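Local coordinates for heroin esterase (Rhodococcus sp., PDB 1LZL), which probably hydrolyses the acetyl ester bonds of heroin, as an esterase of the alpha/beta hydrolase fold, at residues T6-L18 with G287-S301. Sequence-based numbering, arbitrary orientation.
Unlike the reference sequence in segment 287-301: A299 (reference Gly), S301 (reference Arg).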
loop_
_atom_site.group_PDB
_atom_site.type_symbol
_atom_site.label_atom_id
_atom_site.label_comp_id
_atom_site.label_asym_id
_atom_site.label_seq_id
_atom_site.Cartn_x
_atom_site.Cartn_y
_atom_site.Cartn_z
ATOM N N THR A 6 -25.542 5.163 -0.691
ATOM C CA THR A 6 -24.609 6.257 -0.483
ATOM C C THR A 6 -23.508 6.299 -1.522
ATOM O O THR A 6 -22.691 7.225 -1.586
ATOM C CB THR A 6 -23.912 6.196 0.891
ATOM O OG1 THR A 6 -23.029 5.069 0.909
ATOM C CG2 THR A 6 -24.931 6.044 2.011
ATOM N N LEU A 7 -23.408 5.313 -2.421
ATOM C CA LEU A 7 -22.393 5.395 -3.437
ATOM C C LEU A 7 -22.482 6.622 -4.306
ATOM O O LEU A 7 -23.546 7.091 -4.717
ATOM C CB LEU A 7 -22.520 4.170 -4.385
ATOM C CG LEU A 7 -21.627 2.988 -4.097
ATOM C CD1 LEU A 7 -21.957 1.833 -5.050
ATOM C CD2 LEU A 7 -20.181 3.403 -4.241
ATOM N N ASP A 8 -21.320 7.136 -4.635
ATOM C CA ASP A 8 -21.274 8.202 -5.629
ATOM C C ASP A 8 -21.895 7.716 -6.922
ATOM O O ASP A 8 -21.501 6.625 -7.404
ATOM C CB ASP A 8 -19.792 8.528 -5.687
ATOM C CG ASP A 8 -19.490 9.727 -6.553
ATOM O OD1 ASP A 8 -20.042 9.725 -7.691
ATOM O OD2 ASP A 8 -18.761 10.604 -6.130
ATOM N N PRO A 9 -22.870 8.353 -7.537
ATOM C CA PRO A 9 -23.453 7.817 -8.778
ATOM C C PRO A 9 -22.478 7.441 -9.884
ATOM O O PRO A 9 -22.694 6.498 -10.666
ATOM C CB PRO A 9 -24.338 9.001 -9.250
ATOM C CG PRO A 9 -24.784 9.556 -7.933
ATOM C CD PRO A 9 -23.534 9.600 -7.088
ATOM N N GLU A 10 -21.373 8.191 -9.904
ATOM C CA GLU A 10 -20.309 7.995 -10.878
ATOM C C GLU A 10 -19.646 6.633 -10.680
ATOM O O GLU A 10 -19.178 5.944 -11.601
ATOM C CB GLU A 10 -19.303 9.145 -10.757
ATOM C CG GLU A 10 -19.608 10.367 -11.593
ATOM C CD GLU A 10 -18.409 11.267 -11.804
ATOM O OE1 GLU A 10 -17.745 11.657 -10.823
ATOM O OE2 GLU A 10 -18.105 11.600 -12.966
ATOM N N LEU A 11 -19.597 6.193 -9.440
ATOM C CA LEU A 11 -18.959 4.915 -9.112
ATOM C C LEU A 11 -19.958 3.785 -9.311
ATOM O O LEU A 11 -19.624 2.766 -9.907
ATOM C CB LEU A 11 -18.474 4.942 -7.661
ATOM C CG LEU A 11 -17.255 5.855 -7.464
ATOM C CD1 LEU A 11 -16.839 5.811 -6.000
ATOM C CD2 LEU A 11 -16.167 5.458 -8.416
ATOM N N ALA A 12 -21.144 4.025 -8.779
ATOM C CA ALA A 12 -22.320 3.176 -8.834
ATOM C C ALA A 12 -22.413 2.435 -10.156
ATOM O O ALA A 12 -22.667 1.236 -10.223
ATOM C CB ALA A 12 -23.608 3.980 -8.660
ATOM N N ALA A 13 -22.207 3.208 -11.206
ATOM C CA ALA A 13 -22.113 2.767 -12.584
ATOM C C ALA A 13 -21.156 1.606 -12.786
ATOM O O ALA A 13 -21.464 0.506 -13.267
ATOM C CB ALA A 13 -21.682 3.999 -13.395
ATOM N N ALA A 14 -19.907 1.798 -12.394
ATOM C CA ALA A 14 -18.824 0.849 -12.573
ATOM C C ALA A 14 -19.048 -0.437 -11.794
ATOM O O ALA A 14 -18.312 -1.426 -11.908
ATOM C CB ALA A 14 -17.525 1.547 -12.165
ATOM N N LEU A 15 -20.075 -0.496 -10.958
ATOM C CA LEU A 15 -20.266 -1.664 -10.102
ATOM C C LEU A 15 -20.919 -2.849 -10.779
ATOM O O LEU A 15 -20.751 -3.999 -10.344
ATOM C CB LEU A 15 -21.106 -1.217 -8.899
ATOM C CG LEU A 15 -20.863 -1.947 -7.590
ATOM C CD1 LEU A 15 -19.569 -1.506 -6.931
ATOM C CD2 LEU A 15 -22.040 -1.725 -6.642
ATOM N N THR A 16 -21.708 -2.719 -11.849
ATOM C CA THR A 16 -22.312 -3.988 -12.274
ATOM C C THR A 16 -21.303 -4.858 -13.015
ATOM O O THR A 16 -21.577 -6.037 -13.152
ATOM C CB THR A 16 -23.536 -3.811 -13.183
ATOM O OG1 THR A 16 -23.231 -2.794 -14.130
ATOM C CG2 THR A 16 -24.723 -3.329 -12.369
ATOM N N MET A 17 -20.189 -4.304 -13.446
ATOM C CA MET A 17 -19.171 -4.987 -14.226
ATOM C C MET A 17 -18.151 -5.675 -13.313
ATOM O O MET A 17 -17.562 -6.727 -13.626
ATOM C CB MET A 17 -18.514 -3.970 -15.156
ATOM C CG MET A 17 -19.391 -3.495 -16.301
ATOM S SD MET A 17 -20.791 -2.456 -15.841
ATOM C CE MET A 17 -19.959 -1.127 -14.953
ATOM N N LEU A 18 -17.974 -5.050 -12.151
ATOM C CA LEU A 18 -17.008 -5.466 -11.136
ATOM C C LEU A 18 -17.031 -6.960 -10.832
ATOM O O LEU A 18 -17.903 -7.623 -10.286
ATOM C CB LEU A 18 -17.229 -4.651 -9.858
ATOM C CG LEU A 18 -16.313 -3.435 -9.727
ATOM C CD1 LEU A 18 -16.908 -2.369 -8.817
ATOM C CD2 LEU A 18 -14.953 -3.876 -9.207
ATOM N N GLY A 287 -18.886 8.170 -0.240
ATOM C CA GLY A 287 -19.562 7.546 -1.402
ATOM C C GLY A 287 -18.687 6.587 -2.168
ATOM O O GLY A 287 -18.955 6.177 -3.298
ATOM N N THR A 288 -17.576 6.165 -1.597
ATOM C CA THR A 288 -16.547 5.352 -2.235
ATOM C C THR A 288 -16.519 3.932 -1.681
ATOM O O THR A 288 -17.212 3.627 -0.705
ATOM C CB THR A 288 -15.174 6.002 -1.999
ATOM O OG1 THR A 288 -15.058 6.225 -0.592
ATOM C CG2 THR A 288 -15.082 7.325 -2.725
ATOM N N PHE A 289 -15.697 3.077 -2.303
ATOM C CA PHE A 289 -15.560 1.698 -1.782
ATOM C C PHE A 289 -14.077 1.319 -1.892
ATOM O O PHE A 289 -13.285 2.028 -2.497
ATOM C CB PHE A 289 -16.502 0.722 -2.494
ATOM C CG PHE A 289 -16.354 0.631 -4.001
ATOM C CD1 PHE A 289 -15.372 -0.175 -4.556
ATOM C CD2 PHE A 289 -17.187 1.344 -4.861
ATOM C CE1 PHE A 289 -15.240 -0.257 -5.928
ATOM C CE2 PHE A 289 -17.068 1.276 -6.242
ATOM C CZ PHE A 289 -16.074 0.480 -6.771
ATOM N N HIS A 290 -13.759 0.119 -1.312
ATOM C CA HIS A 290 -12.378 -0.337 -1.438
ATOM C C HIS A 290 -11.915 -0.505 -2.871
ATOM O O HIS A 290 -12.453 -1.388 -3.555
ATOM C CB HIS A 290 -12.235 -1.667 -0.702
ATOM C CG HIS A 290 -10.785 -2.093 -0.645
ATOM N ND1 HIS A 290 -9.959 -1.686 0.366
ATOM C CD2 HIS A 290 -10.048 -2.919 -1.437
ATOM C CE1 HIS A 290 -8.739 -2.225 0.192
ATOM N NE2 HIS A 290 -8.782 -2.981 -0.895
ATOM N N GLY A 291 -10.938 0.247 -3.372
ATOM C CA GLY A 291 -10.537 0.120 -4.776
ATOM C C GLY A 291 -11.362 0.970 -5.735
ATOM O O GLY A 291 -11.129 0.858 -6.961
ATOM N N SER A 292 -12.268 1.833 -5.262
ATOM C CA SER A 292 -12.975 2.673 -6.253
ATOM C C SER A 292 -12.073 3.654 -6.976
ATOM O O SER A 292 -12.415 4.228 -8.053
ATOM C CB SER A 292 -14.186 3.358 -5.596
ATOM O OG SER A 292 -13.790 4.239 -4.543
ATOM N N ALA A 293 -10.855 3.888 -6.438
ATOM C CA ALA A 293 -9.868 4.671 -7.198
ATOM C C ALA A 293 -9.591 4.051 -8.558
ATOM O O ALA A 293 -9.140 4.731 -9.471
ATOM C CB ALA A 293 -8.569 4.754 -6.413
ATOM N N LEU A 294 -9.824 2.743 -8.715
ATOM C CA LEU A 294 -9.661 2.168 -10.064
ATOM C C LEU A 294 -10.599 2.810 -11.086
ATOM O O LEU A 294 -10.320 2.763 -12.309
ATOM C CB LEU A 294 -9.880 0.663 -9.975
ATOM C CG LEU A 294 -8.774 -0.193 -9.357
ATOM C CD1 LEU A 294 -9.290 -1.607 -9.121
ATOM C CD2 LEU A 294 -7.489 -0.248 -10.179
ATOM N N VAL A 295 -11.699 3.395 -10.667
ATOM C CA VAL A 295 -12.612 4.151 -11.533
ATOM C C VAL A 295 -12.059 5.559 -11.635
ATOM O O VAL A 295 -12.468 6.479 -10.950
ATOM C CB VAL A 295 -14.038 4.138 -10.982
ATOM C CG1 VAL A 295 -15.040 4.676 -12.018
ATOM C CG2 VAL A 295 -14.470 2.751 -10.527
ATOM N N ALA A 296 -11.050 5.708 -12.480
ATOM C CA ALA A 296 -10.159 6.863 -12.374
ATOM C C ALA A 296 -10.830 8.120 -12.906
ATOM O O ALA A 296 -10.458 9.231 -12.607
ATOM C CB ALA A 296 -8.823 6.609 -13.076
ATOM N N THR A 297 -11.828 7.897 -13.730
ATOM C CA THR A 297 -12.588 8.957 -14.356
ATOM C C THR A 297 -13.540 9.644 -13.406
ATOM O O THR A 297 -13.915 10.797 -13.632
ATOM C CB THR A 297 -13.327 8.317 -15.566
ATOM O OG1 THR A 297 -14.084 7.166 -15.171
ATOM C CG2 THR A 297 -12.224 7.826 -16.484
ATOM N N ALA A 298 -13.961 8.994 -12.323
ATOM C CA ALA A 298 -14.911 9.608 -11.401
ATOM C C ALA A 298 -14.328 10.849 -10.744
ATOM O O ALA A 298 -13.127 10.839 -10.443
ATOM C CB ALA A 298 -15.283 8.565 -10.344
ATOM N N ALA A 299 -15.176 11.884 -10.527
ATOM C CA ALA A 299 -14.585 13.091 -9.918
ATOM C C ALA A 299 -13.983 12.804 -8.537
ATOM O O ALA A 299 -12.945 13.399 -8.252
ATOM C CB ALA A 299 -15.616 14.206 -9.853
ATOM N N VAL A 300 -14.601 11.937 -7.731
ATOM C CA VAL A 300 -14.086 11.666 -6.366
ATOM C C VAL A 300 -12.746 10.942 -6.448
ATOM O O VAL A 300 -11.873 11.194 -5.590
ATOM C CB VAL A 300 -15.077 10.875 -5.495
ATOM C CG1 VAL A 300 -15.309 9.443 -6.018
ATOM C CG2 VAL A 300 -14.615 10.848 -4.037
ATOM N N SER A 301 -12.579 10.074 -7.444
ATOM C CA SER A 301 -11.284 9.429 -7.711
ATOM C C SER A 301 -10.263 10.465 -8.169
ATOM O O SER A 301 -9.110 10.481 -7.683
ATOM C CB SER A 301 -11.459 8.317 -8.756
ATOM O OG SER A 301 -12.352 7.325 -8.268
HETATM O O HOH W 1 -17.396 11.339 -8.219
#
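L11, F289 and G287 bury the most surface where helix 9-14 lies on the loop that, in this alpha/beta hydrolase fold, follows strand 280-285. That loop carries H290, hydrogen-bonded to D260 and probably part of a Ser-His-Asp triad with S160. L11 fills the centre, CG anti to the carbonyl carbon (chi1 -72°), which turns its fork into the loop. CD1 packs on S292 CB at 3.6 Å and reaches V300 CG1, while CD2 meets V295 CB and A298 CB. The F289 ring is held between S292 CB on one face and L15 CD1 on the other, the latter a CH-pi contact 4.2 Å from the centroid. L7 CD2 lies at the ring edge, 3.7 Å from F289 CD2, and L18 CD1 comes obliquely to CZ. With the ring of F289 cut back to an alanine, L7, L15 and L18 would probably lose their shared partner and a gap open between L15 CD1 and S292 CB. Positive phi favours glycine at G287, where a CB would clash with D8 N. G287 O accepts a nearly straight bond from D8 N (2.9 Å, 176°), on a lone pair in the carbonyl plane. D8 OD1 caps the helix by accepting from E10 N. A299 N donates to E10 OE1 at 2.6 Å on the syn side, 30° out of the carboxylate plane. One water donates to D8 OD2 and E10 OE1 and accepts from V300 N.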